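Local coordinates for glycosylation Associate Protein 1 (Streptococcus agalactiae serotype V, PDB 6OYC), which probably acts, within the Gap123 complex, in the accessory Sec pathway that handles glycosylated secreted adhesins, and belongs to a GT-B-like family of accessory Sec system proteins, at residues E459-N463 with R489-Y493; P434-I440 with I453-F457. Residue numbers count along the deposited sequence, not the author numbering.

Contact 1 (E459-N463 with R489-Y493)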
ATOM      1  N   GLU A 459     -12.516  16.394  12.609  1.00 48.51           N
ATOM      2  CA  GLU A 459     -13.446  17.421  13.056  1.00 53.19           C
ATOM      3  C   GLU A 459     -12.768  18.195  14.181  1.00 51.24           C
ATOM      4  O   GLU A 459     -12.369  17.603  15.190  1.00 51.72           O
ATOM      5  CB  GLU A 459     -14.770  16.813  13.521  1.00 53.84           C
ATOM      6  CG  GLU A 459     -15.690  16.367  12.385  1.00 58.82           C
ATOM      7  CD  GLU A 459     -17.062  15.952  12.878  1.00 64.30           C
ATOM      8  OE1 GLU A 459     -17.858  16.841  13.250  1.00 65.06           O
ATOM      9  OE2 GLU A 459     -17.343  14.734  12.905  1.00 66.51           O
ATOM     10  N   HIS A 460     -12.606  19.502  13.983  1.00 54.81           N
ATOM     11  CA  HIS A 460     -11.943  20.365  14.957  1.00 49.81           C
ATOM     12  C   HIS A 460     -12.507  20.154  16.355  1.00 50.75           C
ATOM     13  O   HIS A 460     -13.723  20.073  16.539  1.00 52.87           O
ATOM     14  CB  HIS A 460     -12.110  21.824  14.529  1.00 47.18           C
ATOM     15  CG  HIS A 460     -11.363  22.801  15.381  1.00 54.33           C
ATOM     16  ND1 HIS A 460     -10.003  22.724  15.589  1.00 54.32           N
ATOM     17  CD2 HIS A 460     -11.786  23.893  16.062  1.00 49.69           C
ATOM     18  CE1 HIS A 460      -9.619  23.727  16.362  1.00 53.62           C
ATOM     19  NE2 HIS A 460     -10.683  24.450  16.661  1.00 53.78           N
ATOM     20  N   ARG A 461     -11.605  20.030  17.336  1.00 52.89           N
ATOM     21  CA  ARG A 461     -11.926  19.892  18.760  1.00 53.70           C
ATOM     22  C   ARG A 461     -12.787  18.667  19.065  1.00 52.12           C
ATOM     23  O   ARG A 461     -13.363  18.561  20.152  1.00 54.39           O
ATOM     24  CB  ARG A 461     -12.600  21.159  19.311  1.00 56.97           C
ATOM     25  CG  ARG A 461     -11.688  22.390  19.366  1.00 62.23           C
ATOM     26  CD  ARG A 461     -12.469  23.657  19.728  1.00 68.11           C
ATOM     27  NE  ARG A 461     -12.872  23.646  21.132  1.00 82.36           N
ATOM     28  CZ  ARG A 461     -12.285  24.370  22.078  1.00 86.09           C
ATOM     29  NH1 ARG A 461     -11.272  25.174  21.765  1.00 80.00           N
ATOM     30  NH2 ARG A 461     -12.713  24.291  23.333  1.00 93.41           N
ATOM     31  N   LYS A 462     -12.881  17.724  18.138  1.00 51.69           N
ATOM     32  CA  LYS A 462     -13.564  16.462  18.392  1.00 52.04           C
ATOM     33  C   LYS A 462     -12.607  15.286  18.351  1.00 50.85           C
ATOM     34  O   LYS A 462     -12.598  14.459  19.275  1.00 52.24           O
ATOM     35  CB  LYS A 462     -14.693  16.251  17.370  1.00 55.43           C
ATOM     36  CG  LYS A 462     -15.869  17.200  17.517  1.00 60.26           C
ATOM     37  CD  LYS A 462     -17.102  16.656  16.809  1.00 63.18           C
ATOM     38  CE  LYS A 462     -18.233  17.663  16.825  1.00 65.73           C
ATOM     39  NZ  LYS A 462     -18.451  18.209  18.203  1.00 76.83           N
ATOM     40  N   ASN A 463     -11.797  15.191  17.290  1.00 48.15           N
ATOM     41  CA  ASN A 463     -10.756  14.174  17.180  1.00 48.23           C
ATOM     42  C   ASN A 463      -9.473  14.794  16.654  1.00 46.93           C
ATOM     43  O   ASN A 463      -8.625  14.086  16.099  1.00 45.75           O
ATOM     44  CB  ASN A 463     -11.203  13.006  16.278  1.00 49.35           C
ATOM     45  CG  ASN A 463     -11.293  13.388  14.797  1.00 50.65           C
ATOM     46  OD1 ASN A 463     -11.638  14.524  14.439  1.00 48.08           O
ATOM     47  ND2 ASN A 463     -10.989  12.427  13.929  1.00 47.75           N
ATOM     48  N   ARG A 489     -12.501  12.327  24.451  1.00 51.73           N
ATOM     49  CA  ARG A 489     -13.530  12.660  23.473  1.00 53.68           C
ATOM     50  C   ARG A 489     -13.144  12.146  22.094  1.00 50.91           C
ATOM     51  O   ARG A 489     -14.010  11.721  21.320  1.00 49.48           O
ATOM     52  CB  ARG A 489     -13.767  14.175  23.444  1.00 53.17           C
ATOM     53  CG  ARG A 489     -14.732  14.621  22.345  1.00 55.24           C
ATOM     54  CD  ARG A 489     -15.475  15.907  22.698  1.00 58.98           C
ATOM     55  NE  ARG A 489     -14.623  17.071  22.498  1.00 62.30           N
ATOM     56  CZ  ARG A 489     -13.964  17.693  23.472  1.00 62.58           C
ATOM     57  NH1 ARG A 489     -14.077  17.278  24.727  1.00 62.50           N
ATOM     58  NH2 ARG A 489     -13.201  18.743  23.193  1.00 59.69           N
ATOM     59  N   SER A 490     -11.840  12.150  21.793  1.00 48.94           N
ATOM     60  CA  SER A 490     -11.357  11.742  20.482  1.00 51.68           C
ATOM     61  C   SER A 490     -11.414  10.226  20.322  1.00 51.68           C
ATOM     62  O   SER A 490     -11.873   9.716  19.289  1.00 50.30           O
ATOM     63  CB  SER A 490      -9.934  12.259  20.271  1.00 45.75           C
ATOM     64  OG  SER A 490      -9.388  11.749  19.063  1.00 48.29           O
ATOM     65  N   LEU A 491     -10.950   9.493  21.335  1.00 48.29           N
ATOM     66  CA  LEU A 491     -11.069   8.036  21.316  1.00 49.70           C
ATOM     67  C   LEU A 491     -12.521   7.603  21.159  1.00 52.43           C
ATOM     68  O   LEU A 491     -12.838   6.727  20.344  1.00 53.97           O
ATOM     69  CB  LEU A 491     -10.466   7.450  22.592  1.00 47.90           C
ATOM     70  CG  LEU A 491     -10.374   5.926  22.745  1.00 55.85           C
ATOM     71  CD1 LEU A 491     -10.039   5.184  21.419  1.00 48.21           C
ATOM     72  CD2 LEU A 491      -9.345   5.630  23.809  1.00 47.74           C
ATOM     73  N   ILE A 492     -13.421   8.227  21.917  1.00 50.60           N
ATOM     74  CA  ILE A 492     -14.832   7.859  21.862  1.00 53.70           C
ATOM     75  C   ILE A 492     -15.413   8.196  20.500  1.00 56.43           C
ATOM     76  O   ILE A 492     -16.259   7.467  19.965  1.00 53.33           O
ATOM     77  CB  ILE A 492     -15.600   8.565  22.994  1.00 52.90           C
ATOM     78  CG1 ILE A 492     -15.299   7.892  24.331  1.00 53.12           C
ATOM     79  CG2 ILE A 492     -17.094   8.618  22.693  1.00 52.90           C
ATOM     80  CD1 ILE A 492     -15.428   8.825  25.520  1.00 53.39           C
ATOM     81  N   TYR A 493     -14.978   9.318  19.927  1.00 56.26           N
ATOM     82  CA  TYR A 493     -15.449   9.691  18.601  1.00 55.27           C
ATOM     83  C   TYR A 493     -15.026   8.653  17.577  1.00 55.87           C
ATOM     84  O   TYR A 493     -15.813   8.271  16.707  1.00 57.95           O
ATOM     85  CB  TYR A 493     -14.913  11.076  18.247  1.00 55.41           C
ATOM     86  CG  TYR A 493     -15.059  11.515  16.806  1.00 57.38           C
ATOM     87  CD1 TYR A 493     -14.233  11.000  15.807  1.00 55.75           C
ATOM     88  CD2 TYR A 493     -15.980  12.496  16.453  1.00 61.03           C
ATOM     89  CE1 TYR A 493     -14.346  11.418  14.492  1.00 59.40           C
ATOM     90  CE2 TYR A 493     -16.098  12.929  15.131  1.00 60.79           C
ATOM     91  CZ  TYR A 493     -15.277  12.386  14.157  1.00 62.68           C
ATOM     92  OH  TYR A 493     -15.384  12.800  12.842  1.00 66.60           O
TER

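Contact 2 (P434-I440 with I453-F457)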
ATOM      1  N   PRO A 434      -0.984  16.728   4.133  1.00 36.17           N
ATOM      2  CA  PRO A 434      -0.657  15.723   5.142  1.00 34.20           C
ATOM      3  C   PRO A 434      -0.702  14.325   4.553  1.00 33.48           C
ATOM      4  O   PRO A 434      -1.447  14.042   3.611  1.00 37.03           O
ATOM      5  CB  PRO A 434      -1.726  15.924   6.226  1.00 33.49           C
ATOM      6  CG  PRO A 434      -2.736  16.813   5.650  1.00 36.35           C
ATOM      7  CD  PRO A 434      -2.081  17.605   4.561  1.00 35.94           C
ATOM      8  N   ASP A 435       0.151  13.461   5.099  1.00 30.63           N
ATOM      9  CA  ASP A 435       0.240  12.079   4.650  1.00 31.89           C
ATOM     10  C   ASP A 435      -1.101  11.354   4.819  1.00 32.94           C
ATOM     11  O   ASP A 435      -1.719  11.381   5.893  1.00 31.61           O
ATOM     12  CB  ASP A 435       1.355  11.362   5.419  1.00 30.66           C
ATOM     13  CG  ASP A 435       1.491   9.898   5.019  1.00 30.60           C
ATOM     14  OD1 ASP A 435       1.953   9.642   3.900  1.00 31.85           O
ATOM     15  OD2 ASP A 435       1.121   9.005   5.814  1.00 28.41           O
ATOM     16  N   LEU A 436      -1.551  10.713   3.741  1.00 30.26           N
ATOM     17  CA  LEU A 436      -2.867  10.081   3.735  1.00 32.09           C
ATOM     18  C   LEU A 436      -2.923   8.907   4.701  1.00 33.66           C
ATOM     19  O   LEU A 436      -3.861   8.798   5.505  1.00 33.00           O
ATOM     20  CB  LEU A 436      -3.226   9.616   2.321  1.00 33.33           C
ATOM     21  CG  LEU A 436      -4.504   8.765   2.259  1.00 35.70           C
ATOM     22  CD1 LEU A 436      -5.686   9.639   2.652  1.00 39.84           C
ATOM     23  CD2 LEU A 436      -4.736   8.114   0.881  1.00 32.85           C
ATOM     24  N   TYR A 437      -1.939   8.001   4.628  1.00 30.66           N
ATOM     25  CA  TYR A 437      -2.011   6.819   5.469  1.00 30.85           C
ATOM     26  C   TYR A 437      -1.989   7.206   6.946  1.00 32.67           C
ATOM     27  O   TYR A 437      -2.690   6.602   7.763  1.00 33.80           O
ATOM     28  CB  TYR A 437      -0.882   5.833   5.158  1.00 23.96           C
ATOM     29  CG  TYR A 437      -1.096   4.602   6.017  1.00 30.57           C
ATOM     30  CD1 TYR A 437      -2.151   3.735   5.756  1.00 29.57           C
ATOM     31  CD2 TYR A 437      -0.320   4.357   7.141  1.00 31.45           C
ATOM     32  CE1 TYR A 437      -2.397   2.619   6.563  1.00 31.92           C
ATOM     33  CE2 TYR A 437      -0.562   3.229   7.961  1.00 30.93           C
ATOM     34  CZ  TYR A 437      -1.602   2.373   7.664  1.00 30.93           C
ATOM     35  OH  TYR A 437      -1.869   1.271   8.455  1.00 30.63           O
ATOM     36  N   THR A 438      -1.202   8.225   7.302  1.00 30.57           N
ATOM     37  CA  THR A 438      -1.174   8.717   8.678  1.00 32.38           C
ATOM     38  C   THR A 438      -2.548   9.208   9.120  1.00 34.91           C
ATOM     39  O   THR A 438      -2.966   8.957  10.257  1.00 34.22           O
ATOM     40  CB  THR A 438      -0.130   9.831   8.809  1.00 30.28           C
ATOM     41  OG1 THR A 438       1.155   9.316   8.444  1.00 32.65           O
ATOM     42  CG2 THR A 438      -0.058  10.363  10.236  1.00 33.36           C
ATOM     43  N   GLN A 439      -3.265   9.912   8.238  1.00 35.41           N
ATOM     44  CA  GLN A 439      -4.628  10.333   8.563  1.00 35.63           C
ATOM     45  C   GLN A 439      -5.532   9.128   8.807  1.00 36.85           C
ATOM     46  O   GLN A 439      -6.301   9.105   9.777  1.00 34.69           O
ATOM     47  CB  GLN A 439      -5.197  11.201   7.444  1.00 35.19           C
ATOM     48  CG  GLN A 439      -4.484  12.509   7.248  1.00 37.46           C
ATOM     49  CD  GLN A 439      -5.097  13.311   6.128  1.00 42.72           C
ATOM     50  OE1 GLN A 439      -4.986  12.952   4.942  1.00 44.50           O
ATOM     51  NE2 GLN A 439      -5.772  14.388   6.489  1.00 41.59           N
ATOM     52  N   ILE A 440      -5.461   8.122   7.923  1.00 36.18           N
ATOM     53  CA  ILE A 440      -6.257   6.905   8.096  1.00 35.36           C
ATOM     54  C   ILE A 440      -5.923   6.233   9.415  1.00 36.03           C
ATOM     55  O   ILE A 440      -6.814   5.776  10.141  1.00 37.43           O
ATOM     56  CB  ILE A 440      -6.032   5.940   6.918  1.00 35.96           C
ATOM     57  CG1 ILE A 440      -6.715   6.467   5.651  1.00 35.67           C
ATOM     58  CG2 ILE A 440      -6.526   4.540   7.267  1.00 33.23           C
ATOM     59  CD1 ILE A 440      -6.073   5.937   4.382  1.00 32.65           C
ATOM     60  N   ILE A 453      -4.811  22.477   8.031  1.00 40.71           N
ATOM     61  CA  ILE A 453      -5.818  22.580   6.987  1.00 43.39           C
ATOM     62  C   ILE A 453      -7.008  21.719   7.375  1.00 47.75           C
ATOM     63  O   ILE A 453      -6.899  20.794   8.182  1.00 46.51           O
ATOM     64  CB  ILE A 453      -5.282  22.136   5.613  1.00 43.53           C
ATOM     65  CG1 ILE A 453      -5.170  20.607   5.574  1.00 41.65           C
ATOM     66  CG2 ILE A 453      -3.929  22.763   5.341  1.00 39.22           C
ATOM     67  CD1 ILE A 453      -4.593  20.065   4.292  1.00 37.58           C
ATOM     68  N   LEU A 454      -8.154  22.041   6.790  1.00 44.66           N
ATOM     69  CA  LEU A 454      -9.323  21.197   6.935  1.00 47.69           C
ATOM     70  C   LEU A 454      -9.173  19.967   6.053  1.00 49.26           C
ATOM     71  O   LEU A 454      -8.703  20.043   4.916  1.00 51.94           O
ATOM     72  CB  LEU A 454     -10.596  21.958   6.560  1.00 53.49           C
ATOM     73  CG  LEU A 454     -11.948  21.268   6.808  1.00 61.57           C
ATOM     74  CD1 LEU A 454     -12.406  20.378   5.623  1.00 59.65           C
ATOM     75  CD2 LEU A 454     -11.930  20.481   8.134  1.00 63.55           C
ATOM     76  N   THR A 455      -9.583  18.830   6.596  1.00 47.52           N
ATOM     77  CA  THR A 455      -9.556  17.552   5.911  1.00 46.43           C
ATOM     78  C   THR A 455     -10.862  16.856   6.232  1.00 46.67           C
ATOM     79  O   THR A 455     -11.548  17.202   7.194  1.00 50.64           O
ATOM     80  CB  THR A 455      -8.363  16.677   6.359  1.00 49.46           C
ATOM     81  OG1 THR A 455      -8.545  16.277   7.727  1.00 47.69           O
ATOM     82  CG2 THR A 455      -7.035  17.451   6.242  1.00 43.17           C
ATOM     83  N   GLU A 456     -11.205  15.858   5.433  1.00 46.47           N
ATOM     84  CA  GLU A 456     -12.376  15.082   5.800  1.00 45.81           C
ATOM     85  C   GLU A 456     -12.118  14.170   6.994  1.00 42.35           C
ATOM     86  O   GLU A 456     -13.068  13.575   7.515  1.00 42.79           O
ATOM     87  CB  GLU A 456     -12.852  14.270   4.595  1.00 48.71           C
ATOM     88  CG  GLU A 456     -13.101  15.099   3.346  1.00 47.64           C
ATOM     89  CD  GLU A 456     -14.019  14.381   2.372  1.00 51.12           C
ATOM     90  OE1 GLU A 456     -14.278  13.175   2.602  1.00 50.00           O
ATOM     91  OE2 GLU A 456     -14.481  15.015   1.391  1.00 49.37           O
ATOM     92  N   PHE A 457     -10.873  14.051   7.445  1.00 44.12           N
ATOM     93  CA  PHE A 457     -10.523  13.104   8.495  1.00 42.43           C
ATOM     94  C   PHE A 457     -10.694  13.650   9.899  1.00 45.29           C
ATOM     95  O   PHE A 457     -10.816  12.859  10.842  1.00 45.03           O
ATOM     96  CB  PHE A 457      -9.068  12.650   8.332  1.00 44.21           C
ATOM     97  CG  PHE A 457      -8.865  11.737   7.180  1.00 45.42           C
ATOM     98  CD1 PHE A 457      -9.002  10.361   7.340  1.00 42.31           C
ATOM     99  CD2 PHE A 457      -8.588  12.251   5.919  1.00 43.49           C
ATOM    100  CE1 PHE A 457      -8.832   9.516   6.273  1.00 38.25           C
ATOM    101  CE2 PHE A 457      -8.419  11.408   4.848  1.00 42.19           C
ATOM    102  CZ  PHE A 457      -8.537  10.044   5.023  1.00 40.50           C
TER
HETATM  103  O   HOH W   1      -6.097  14.862   9.067  1.00 41.56           O

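Contact 1 (E459-N463 with R489-Y493)
The loop 459-463 lies against the side of helical segment 489-493, closest at Asn463, whose CA is 4.1 Å from Ser490 CA. Lys462 N bonds to Glu459 O (3.0 Å), and with His460 and Arg461 at phi/psi -49/134° and 59/16° this is a type II beta turn; Asn463 N reaches the same Glu459 O at 3.2 Å. Close backbone approach is confirmed by a CA-H...O contact from Ser490 CA to Lys462 O (3.2 Å). In the Rossmann-like C-terminal half of this GT-B-like fold, the turn leads into edge strand 464-466, and helix 484-502 packs beside it. Arg489 donates twice to Arg461 O, from NE and NH2, each at 3.1 Å. Tyr493 buries the largest area here: its OH donates to Glu459 OE2 (2.8 Å), Lys462 CB comes within 4.1 Å of its CD2, and Asn463 OD1 sits over one ring face while accepting from Glu459 N (2.8 Å). Ser490 OG, though 3.4 Å from Asn463 CA, spends its hydrogen bond on Gly446 O.

Contact 2 (P434-I440 with I453-F457)
Apolar contacts carry most of this interface, where the start of helix 436-445 faces the loop after strand 449-451. Phe457 is central: Gln439 CB stands 3.8 Å from the centroid of its ring, 13° off the normal, a CH-pi contact over the face. Leu436 CD1 touches Phe457 CZ at 3.7 Å and Ile440 CG1 lies 3.8 Å from Phe457 CE1, so three residues of the first helical turns pack on one ring, Gln439 over a face. Separately, Pro434 CD packs on Ile453 CD1 (3.5 Å).

No direct hydrogen bond joins the segments. Instead, water 1 accepts from Gln439 NE2 (2.6 Å) and from Thr455 OG1 (3.1 Å). Each side is ordered internally: Asp435 N-caps the helix through OD2 to Thr438 N (2.9 Å), and Thr455 OG1 accepts from Phe457 N (3.2 Å), an ST turn.

Helix 436-445 is the crossover of a beta-alpha-beta unit joining parallel strands 426-428 and 449-451, so both segments lie near the C-terminal edge of the sheet. The two segments' fit therefore rests on side-chain contacts, chiefly around Phe457, and on one water, while Glu456 of the loop bonds to Leu283 and Asp284.

Overall arrangement
Both contacts belong to the Rossmann-like domain built on the parallel sheet that contains strands 426-428, 449-451 and 464-466, and their centres are 14 Å apart. They come in series: contact 2 closes at Phe457 before contact 1 opens at Glu459, and Asn463 ND2 to Phe457 O, 3.1 Å, is a probable hydrogen bond between them. The linking loop thus runs from the C-terminal end of strand 449-451 to the start of strand 464-466, held first against helix 436-445 and then against helix 484-502. From segment 453-457 of contact 2, Glu456 bonds to the backbone of Leu283 and Asp284 beside the other parallel sheet, tying this loop to the neighbouring Rossmann-like domain across the GT-B-like interface.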